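Local structure of RidA family protein (Mycobacterium tuberculosis, 3I7T) at residues Tyr19-Arg24 with Val29-Thr34; Ala43-Ala48 with Arg80-Val85; Arg50-Ala55 with Val112-Asp117. The protein is of unknown function but belongs to the RidA (YjgF/YER057c/UK114) family and assembles as a homotrimer. All coordinates share one frame; numbering follows the deposited sequence.

The three contacts illustrate how an alpha/beta subunit divides its chemistry by position. Interaction 1 is largely buried and polar: two neighbouring strands share main-chain hydrogen bonds, with an arginine-threonine grip at one end. Interaction 3, close to the centre of the chain, is small and wholly apolar, seating helix 41-58 on strand 112-119. Interaction 2 uses an earlier part of the same helix, which meets helix 79-90 through a contact that is only partly buried. Strands 28-35 and 112-119 are sheet neighbours, so interactions 1 and 3 are joined by backbone bonding, and both touch the second subunit. Interactions 2 and 3 are linked by the packing of Thr45 and Ala48 on Ile114.

Interaction 1 (Tyr19-Arg24 with Val29-Thr34); sequences YSRAVR and VVVAGT
The hydroxyl oxygen of Thr34 is held by three polar groups. Arg21 NH1 and NH2 each donate end-on to Thr34 OG1 at 2.9 Å, and OG1 lies in the guanidinium plane. Thr34 OG1 in turn donates to Ala32 O, 2.9 Å away and well above that carbonyl's plane, which uses the hydroxyl's proton and fixes it as the acceptor for the arginine. Arg21 starts out pointing away from strand 28-35, but its chain bends twice, at chi2 (-75°) and chi3 (-48°), and brings the guanidinium back beside Val31 and Ala32 to cross Thr34 at about a right angle. A water joins Tyr19 OH to Gly33 O beside this grip, while Tyr19 CE1 rests 3.8 Å from Ala32 CB.

The main chain continues the seam. Ala32 N bonds to Arg21 O at 2.8 Å in a nearly straight line (174°), and Val23 and Val30 form a hydrogen-bonded antiparallel pair, Val23 N to Val30 O at 3.0 Å and Val30 N to Val23 O at 2.9 Å. Ala22, Arg24, Val29 and Val31 share one face, where Val29 and Val31 pack on Leu56 of helix 41-58. There Val29 CG2 lies 3.7 Å from Arg24 CB, and the far end of Arg24 bonds to Ala59 O. Val23 and Val30 line the other face, against the second subunit. On the side away from strand 28-35, Arg21 and Ala22 both face Val7 of strand 4-7, a classic beta bulge, and the whole is a beta hairpin of the mixed sheet on which the RidA-family trimer is built.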
loop_
_atom_site.group_PDB
_atom_site.type_symbol
_atom_site.label_atom_id
_atom_site.label_comp_id
_atom_site.label_asym_id
_atom_site.label_seq_id
_atom_site.Cartn_x
_atom_site.Cartn_y
_atom_site.Cartn_z
ATOM N N TYR A 19 0.849 7.563 -15.477
ATOM C CA TYR A 19 0.566 7.796 -14.053
ATOM C C TYR A 19 0.994 9.225 -13.674
ATOM O O TYR A 19 1.766 9.860 -14.400
ATOM C CB TYR A 19 1.265 6.749 -13.163
ATOM C CG TYR A 19 2.750 7.007 -12.882
ATOM C CD1 TYR A 19 3.147 7.729 -11.755
ATOM C CD2 TYR A 19 3.749 6.510 -13.733
ATOM C CE1 TYR A 19 4.495 7.972 -11.485
ATOM C CE2 TYR A 19 5.099 6.738 -13.473
ATOM C CZ TYR A 19 5.471 7.474 -12.344
ATOM O OH TYR A 19 6.815 7.712 -12.070
ATOM N N SER A 20 0.487 9.719 -12.544
ATOM C CA SER A 20 0.806 11.054 -12.055
ATOM C C SER A 20 1.692 10.980 -10.826
ATOM O O SER A 20 1.679 9.998 -10.095
ATOM C CB SER A 20 -0.472 11.807 -11.678
ATOM O OG SER A 20 -1.285 12.054 -12.799
ATOM N N ARG A 21 2.456 12.036 -10.588
ATOM C CA ARG A 21 3.246 12.129 -9.373
ATOM C C ARG A 21 2.313 12.243 -8.158
ATOM O O ARG A 21 2.538 11.597 -7.131
ATOM C CB ARG A 21 4.186 13.340 -9.453
ATOM C CG ARG A 21 5.400 13.135 -10.353
ATOM C CD ARG A 21 6.423 12.241 -9.668
ATOM N NE ARG A 21 6.660 12.692 -8.305
ATOM C CZ ARG A 21 6.891 11.886 -7.272
ATOM N NH1 ARG A 21 6.924 10.571 -7.445
ATOM N NH2 ARG A 21 7.085 12.402 -6.060
ATOM N N ALA A 22 1.269 13.070 -8.280
ATOM C CA ALA A 22 0.278 13.229 -7.220
ATOM C C ALA A 22 -1.111 13.482 -7.796
ATOM O O ALA A 22 -1.252 14.092 -8.863
ATOM C CB ALA A 22 0.661 14.353 -6.296
ATOM N N VAL A 23 -2.134 13.022 -7.082
ATOM C CA VAL A 23 -3.508 13.330 -7.448
ATOM C C VAL A 23 -4.243 13.790 -6.205
ATOM O O VAL A 23 -4.062 13.209 -5.134
ATOM C CB VAL A 23 -4.211 12.099 -8.078
ATOM C CG1 VAL A 23 -5.682 12.415 -8.417
ATOM C CG2 VAL A 23 -3.467 11.683 -9.324
ATOM N N ARG A 24 -5.043 14.849 -6.352
ATOM C CA ARG A 24 -5.903 15.374 -5.289
ATOM C C ARG A 24 -7.384 15.366 -5.735
ATOM O O ARG A 24 -7.694 15.828 -6.826
ATOM C CB ARG A 24 -5.469 16.807 -4.908
ATOM C CG ARG A 24 -6.484 17.550 -4.003
ATOM C CD ARG A 24 -6.020 18.957 -3.612
ATOM N NE ARG A 24 -6.803 19.514 -2.497
ATOM C CZ ARG A 24 -6.331 20.410 -1.635
ATOM N NH1 ARG A 24 -5.080 20.857 -1.753
ATOM N NH2 ARG A 24 -7.095 20.851 -0.648
ATOM N N VAL A 29 -4.941 13.691 -0.962
ATOM C CA VAL A 29 -3.834 13.749 -1.928
ATOM C C VAL A 29 -3.037 12.445 -1.822
ATOM O O VAL A 29 -2.545 12.093 -0.736
ATOM C CB VAL A 29 -2.917 14.949 -1.679
ATOM C CG1 VAL A 29 -1.805 14.995 -2.700
ATOM C CG2 VAL A 29 -3.726 16.257 -1.730
ATOM N N VAL A 30 -2.947 11.706 -2.926
ATOM C CA VAL A 30 -2.050 10.548 -2.982
ATOM C C VAL A 30 -0.810 10.831 -3.827
ATOM O O VAL A 30 -0.876 11.519 -4.842
ATOM C CB VAL A 30 -2.770 9.275 -3.491
ATOM C CG1 VAL A 30 -3.874 8.906 -2.530
ATOM C CG2 VAL A 30 -3.321 9.490 -4.878
ATOM N N VAL A 31 0.323 10.311 -3.379
ATOM C CA VAL A 31 1.591 10.507 -4.042
ATOM C C VAL A 31 2.146 9.152 -4.506
ATOM O O VAL A 31 2.111 8.146 -3.767
ATOM C CB VAL A 31 2.580 11.258 -3.108
ATOM C CG1 VAL A 31 3.897 11.619 -3.834
ATOM C CG2 VAL A 31 1.919 12.535 -2.578
ATOM N N ALA A 32 2.638 9.137 -5.745
ATOM C CA ALA A 32 3.252 7.956 -6.351
ATOM C C ALA A 32 4.450 7.453 -5.549
ATOM O O ALA A 32 5.058 8.212 -4.792
ATOM C CB ALA A 32 3.712 8.293 -7.794
ATOM N N GLY A 33 4.792 6.179 -5.732
ATOM C CA GLY A 33 6.080 5.675 -5.242
ATOM C C GLY A 33 7.154 6.608 -5.768
ATOM O O GLY A 33 7.201 6.913 -6.969
ATOM N N THR A 34 8.012 7.080 -4.870
ATOM C CA THR A 34 9.029 8.036 -5.248
ATOM C C THR A 34 10.422 7.561 -4.893
ATOM O O THR A 34 10.676 7.196 -3.757
ATOM C CB THR A 34 8.812 9.356 -4.506
ATOM O OG1 THR A 34 7.468 9.795 -4.739
ATOM C CG2 THR A 34 9.805 10.407 -4.999
HETATM O O HOH W 1 7.131 8.774 -9.049
#

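Interaction 2 (Ala43-Ala48 with Arg80-Val85); sequences AQTRDA and REVGEV
Val85 and Thr45 form the tight part of this helix-helix contact. One methyl of Val85, CG1, reaches into the angle between two neighbouring side chains of helix 41-58, lying 3.8 Å from Thr45 CG2 and only 3.3 Å from Arg46 CG, a notably close approach for two carbons. Val85 CG1 is carried anti to the backbone N (chi1 176°), which sends that branch across to the other helix, while Val85 CG2 meets Arg46 CG at 3.7 Å. Deeper down, toward the sheet, Val82 crosses Thr45 at about a right angle. Val82 CG2 comes within 3.7 Å of Thr45 OG1, and CG1 touches both branches of the threonine. The hydroxyl is not left to this apolar neighbour, because Thr45 OG1 bonds to the carbonyl of Ile41 one turn earlier in its own helix. This inner side rests on the sheet, with Val82 on Ile71 and Val73 and Thr45 on Val112 and Ile114.

The outer side is looser. Exposed Arg46 contributes only the start of its chain: CB and CG lie against Val85, after which a bend at chi3 folds the guanidinium back along its own helix, one face over Ala43 CA.

The axes of the two helix segments approach to 9.0 Å and cross at -33°, running in roughly the same direction. With methyls and methylenes doing nearly all the touching, their association depends on shape and burial, and the one hydroxyl in the contact, that of Thr45, spends its bond on Ile41 O of its own helix.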
loop_
_atom_site.group_PDB
_atom_site.type_symbol
_atom_site.label_atom_id
_atom_site.label_comp_id
_atom_site.label_asym_id
_atom_site.label_seq_id
_atom_site.Cartn_x
_atom_site.Cartn_y
_atom_site.Cartn_z
ATOM N N ALA A 43 21.107 9.677 1.311
ATOM C CA ALA A 43 20.888 10.743 0.333
ATOM C C ALA A 43 19.643 10.486 -0.509
ATOM O O ALA A 43 18.881 11.405 -0.811
ATOM C CB ALA A 43 22.110 10.900 -0.553
ATOM N N GLN A 44 19.448 9.227 -0.898
ATOM C CA GLN A 44 18.289 8.832 -1.698
ATOM C C GLN A 44 16.989 9.008 -0.927
ATOM O O GLN A 44 15.985 9.440 -1.491
ATOM C CB GLN A 44 18.433 7.387 -2.169
ATOM C CG GLN A 44 19.526 7.205 -3.231
ATOM C CD GLN A 44 19.422 5.858 -3.924
ATOM O OE1 GLN A 44 18.462 5.104 -3.715
ATOM N NE2 GLN A 44 20.416 5.540 -4.745
ATOM N N THR A 45 16.999 8.678 0.362
ATOM C CA THR A 45 15.809 8.931 1.187
ATOM C C THR A 45 15.489 10.426 1.279
ATOM O O THR A 45 14.345 10.831 1.117
ATOM C CB THR A 45 15.974 8.347 2.598
ATOM O OG1 THR A 45 16.379 6.983 2.479
ATOM C CG2 THR A 45 14.658 8.396 3.337
ATOM N N ARG A 46 16.499 11.250 1.529
ATOM C CA ARG A 46 16.263 12.686 1.623
ATOM C C ARG A 46 15.688 13.209 0.316
ATOM O O ARG A 46 14.739 13.993 0.312
ATOM C CB ARG A 46 17.543 13.443 1.986
ATOM C CG ARG A 46 17.993 13.226 3.438
ATOM C CD ARG A 46 19.105 14.208 3.855
ATOM N NE ARG A 46 20.217 14.183 2.906
ATOM C CZ ARG A 46 21.327 13.464 3.057
ATOM N NH1 ARG A 46 21.501 12.705 4.136
ATOM N NH2 ARG A 46 22.268 13.510 2.127
ATOM N N ASP A 47 16.257 12.762 -0.795
ATOM C CA ASP A 47 15.830 13.237 -2.109
ATOM C C ASP A 47 14.431 12.741 -2.460
ATOM O O ASP A 47 13.639 13.461 -3.084
ATOM C CB ASP A 47 16.845 12.820 -3.178
ATOM C CG ASP A 47 16.709 13.631 -4.456
ATOM O OD1 ASP A 47 16.779 14.885 -4.374
ATOM O OD2 ASP A 47 16.519 13.025 -5.532
ATOM N N ALA A 48 14.107 11.515 -2.049
ATOM C CA ALA A 48 12.761 10.989 -2.285
ATOM C C ALA A 48 11.750 11.820 -1.517
ATOM O O ALA A 48 10.665 12.105 -2.016
ATOM C CB ALA A 48 12.661 9.505 -1.902
ATOM N N ARG A 80 18.042 2.052 9.818
ATOM C CA ARG A 80 18.347 3.218 10.638
ATOM C C ARG A 80 18.762 4.444 9.855
ATOM O O ARG A 80 18.408 5.550 10.226
ATOM C CB ARG A 80 19.395 2.887 11.690
ATOM C CG ARG A 80 18.778 2.564 13.021
ATOM C CD ARG A 80 19.818 2.423 14.109
ATOM N NE ARG A 80 19.189 1.893 15.314
ATOM C CZ ARG A 80 18.403 2.606 16.115
ATOM N NH1 ARG A 80 18.159 3.886 15.847
ATOM N NH2 ARG A 80 17.861 2.041 17.185
ATOM N N GLU A 81 19.517 4.249 8.779
ATOM C CA GLU A 81 19.919 5.347 7.914
ATOM C C GLU A 81 18.673 5.988 7.313
ATOM O O GLU A 81 18.589 7.212 7.182
ATOM C CB GLU A 81 20.853 4.848 6.796
ATOM C CG GLU A 81 22.338 4.713 7.183
ATOM C CD GLU A 81 23.280 4.593 5.957
ATOM O OE1 GLU A 81 23.548 5.611 5.252
ATOM O OE2 GLU A 81 23.764 3.464 5.706
ATOM N N VAL A 82 17.705 5.149 6.951
ATOM C CA VAL A 82 16.465 5.617 6.346
ATOM C C VAL A 82 15.579 6.271 7.400
ATOM O O VAL A 82 15.093 7.385 7.213
ATOM C CB VAL A 82 15.700 4.464 5.656
ATOM C CG1 VAL A 82 14.392 4.961 5.085
ATOM C CG2 VAL A 82 16.540 3.875 4.561
ATOM N N GLY A 83 15.390 5.579 8.523
ATOM C CA GLY A 83 14.604 6.119 9.628
ATOM C C GLY A 83 15.025 7.502 10.097
ATOM O O GLY A 83 14.181 8.348 10.375
ATOM N N GLU A 84 16.329 7.734 10.205
ATOM C CA GLU A 84 16.840 9.025 10.653
ATOM C C GLU A 84 16.335 10.165 9.784
ATOM O O GLU A 84 15.960 11.223 10.286
ATOM C CB GLU A 84 18.365 9.032 10.643
ATOM C CG GLU A 84 18.989 8.303 11.806
ATOM C CD GLU A 84 20.490 8.183 11.666
ATOM O OE1 GLU A 84 21.128 9.156 11.197
ATOM O OE2 GLU A 84 21.031 7.113 12.026
ATOM N N VAL A 85 16.366 9.956 8.472
ATOM C CA VAL A 85 15.878 10.948 7.528
ATOM C C VAL A 85 14.348 11.129 7.616
ATOM O O VAL A 85 13.839 12.246 7.535
ATOM C CB VAL A 85 16.303 10.584 6.080
ATOM C CG1 VAL A 85 15.710 11.558 5.089
ATOM C CG2 VAL A 85 17.819 10.521 5.951
#

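Interaction 3 (Arg50-Ala55 with Val112-Asp117); sequences RRIEIA and VEIEAD
Helix 50-55 passes above strand 112-117 at its nearest between Ile52 and Ala116, whose CA atoms are 7.5 Å apart, a separation bridged mainly by side chains. Ile52 carries the contact from the helix and points its two branches at two different strand residues. The longer branch leaves beside the backbone N (chi1 -70°) and then runs extended (chi2 170°), so that Ile52 CD1 arrives 3.6 Å from Ile114 CG2 and 3.8 Å from Ile114 CB. Ile52 CD1 also lies 3.7 Å from Ile114 O, an atom whose polar need is met by the backbone of Thr34 on the adjacent strand. The shorter branch of Ile52, CG2, sits 4.0 Å from Ala116 CB.

Ile114 and Ile52 cross at about a right angle, one isoleucine laid over the other, whereas small Ala116 presents a single methyl beneath the helix. Ile114 also packs on Thr45 and Leu49, extending the apolar seam toward the start of helix 41-58, and Ile52 touches Thr34 of the neighbouring strand.

Alternation along the strand separates two environments. Ile114 and Ala116 face the helix; Glu115, between them, points away from it, and its carboxylate makes salt bridges to Arg70 of its own chain and to Arg70 of the second subunit. One strand thus serves the hydrophobic core on one face and the charged trimer interface on the other. Helix 41-58 itself connects parallel strands 28-35 and 66-73, with strand 112-119 lying between them, which makes this the packing of a beta-alpha-beta crossover in the alpha/beta fold of the RidA family.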
loop_
_atom_site.group_PDB
_atom_site.type_symbol
_atom_site.label_atom_id
_atom_site.label_comp_id
_atom_site.label_asym_id
_atom_site.label_seq_id
_atom_site.Cartn_x
_atom_site.Cartn_y
_atom_site.Cartn_z
ATOM N N ARG A 50 12.149 14.967 -0.543
ATOM C CA ARG A 50 12.085 16.286 -1.159
ATOM C C ARG A 50 11.105 16.282 -2.336
ATOM O O ARG A 50 10.330 17.217 -2.497
ATOM C CB ARG A 50 13.458 16.768 -1.628
ATOM C CG ARG A 50 13.472 18.268 -1.952
ATOM C CD ARG A 50 14.460 18.605 -3.045
ATOM N N ARG A 51 11.149 15.240 -3.159
ATOM C CA ARG A 51 10.258 15.129 -4.302
ATOM C C ARG A 51 8.798 14.927 -3.878
ATOM O O ARG A 51 7.876 15.467 -4.493
ATOM C CB ARG A 51 10.718 14.002 -5.227
ATOM C CG ARG A 51 12.077 14.256 -5.865
ATOM C CD ARG A 51 12.701 12.962 -6.418
ATOM N NE ARG A 51 14.096 13.230 -6.792
ATOM C CZ ARG A 51 14.465 13.776 -7.951
ATOM N NH1 ARG A 51 13.554 14.069 -8.871
ATOM N NH2 ARG A 51 15.743 14.006 -8.201
ATOM N N ILE A 52 8.585 14.141 -2.833
ATOM C CA ILE A 52 7.241 14.041 -2.255
ATOM C C ILE A 52 6.691 15.409 -1.840
ATOM O O ILE A 52 5.549 15.746 -2.164
ATOM C CB ILE A 52 7.231 13.053 -1.094
ATOM C CG1 ILE A 52 7.427 11.655 -1.676
ATOM C CG2 ILE A 52 5.915 13.139 -0.297
ATOM C CD1 ILE A 52 7.689 10.576 -0.671
ATOM N N GLU A 53 7.505 16.195 -1.134
ATOM C CA GLU A 53 7.127 17.552 -0.758
ATOM C C GLU A 53 6.782 18.405 -1.981
ATOM O O GLU A 53 5.765 19.087 -1.991
ATOM C CB GLU A 53 8.251 18.220 0.040
ATOM C CG GLU A 53 7.838 19.557 0.644
ATOM C CD GLU A 53 8.827 20.100 1.683
ATOM O OE1 GLU A 53 10.052 20.022 1.462
ATOM O OE2 GLU A 53 8.372 20.647 2.708
ATOM N N ILE A 54 7.627 18.357 -3.009
ATOM C CA ILE A 54 7.403 19.136 -4.222
ATOM C C ILE A 54 6.069 18.749 -4.866
ATOM O O ILE A 54 5.282 19.619 -5.286
ATOM C CB ILE A 54 8.550 18.930 -5.237
ATOM C CG1 ILE A 54 9.864 19.493 -4.687
ATOM C CG2 ILE A 54 8.211 19.577 -6.587
ATOM C CD1 ILE A 54 11.063 19.202 -5.602
ATOM N N ALA A 55 5.798 17.451 -4.937
ATOM C CA ALA A 55 4.563 16.981 -5.550
ATOM C C ALA A 55 3.373 17.412 -4.701
ATOM O O ALA A 55 2.398 17.971 -5.210
ATOM C CB ALA A 55 4.589 15.470 -5.743
ATOM N N VAL A 112 15.808 2.779 -2.280
ATOM C CA VAL A 112 14.661 3.118 -1.444
ATOM C C VAL A 112 13.580 3.765 -2.307
ATOM O O VAL A 112 13.880 4.532 -3.218
ATOM C CB VAL A 112 15.053 4.031 -0.233
ATOM C CG1 VAL A 112 15.715 5.310 -0.688
ATOM C CG2 VAL A 112 13.826 4.361 0.600
ATOM N N GLU A 113 12.327 3.400 -2.059
ATOM C CA GLU A 113 11.201 4.075 -2.688
ATOM C C GLU A 113 10.156 4.403 -1.619
ATOM O O GLU A 113 9.900 3.591 -0.734
ATOM C CB GLU A 113 10.598 3.204 -3.786
ATOM C CG GLU A 113 9.378 3.825 -4.487
ATOM C CD GLU A 113 9.099 3.160 -5.820
ATOM O OE1 GLU A 113 10.019 2.521 -6.367
ATOM O OE2 GLU A 113 7.961 3.252 -6.323
ATOM N N ILE A 114 9.570 5.591 -1.697
ATOM C CA ILE A 114 8.599 6.025 -0.695
ATOM C C ILE A 114 7.283 6.477 -1.316
ATOM O O ILE A 114 7.274 7.263 -2.263
ATOM C CB ILE A 114 9.203 7.164 0.168
ATOM C CG1 ILE A 114 10.568 6.700 0.699
ATOM C CG2 ILE A 114 8.215 7.607 1.272
ATOM C CD1 ILE A 114 11.306 7.711 1.550
ATOM N N GLU A 115 6.174 5.971 -0.783
ATOM C CA GLU A 115 4.847 6.475 -1.105
ATOM C C GLU A 115 4.323 7.353 0.021
ATOM O O GLU A 115 4.773 7.250 1.166
ATOM C CB GLU A 115 3.880 5.302 -1.261
ATOM C CG GLU A 115 4.237 4.357 -2.365
ATOM C CD GLU A 115 3.327 3.136 -2.348
ATOM O OE1 GLU A 115 2.569 2.980 -1.371
ATOM O OE2 GLU A 115 3.353 2.346 -3.307
ATOM N N ALA A 116 3.324 8.172 -0.275
ATOM C CA ALA A 116 2.689 8.939 0.777
ATOM C C ALA A 116 1.198 9.149 0.493
ATOM O O ALA A 116 0.787 9.281 -0.670
ATOM C CB ALA A 116 3.393 10.275 0.959
ATOM N N ASP A 117 0.399 9.154 1.567
ATOM C CA ASP A 117 -0.993 9.573 1.503
ATOM C C ASP A 117 -1.146 10.760 2.420
ATOM O O ASP A 117 -0.586 10.786 3.523
ATOM C CB ASP A 117 -1.938 8.460 1.963
ATOM C CG ASP A 117 -1.871 7.248 1.068
ATOM O OD1 ASP A 117 -2.154 7.390 -0.134
ATOM O OD2 ASP A 117 -1.528 6.156 1.566
#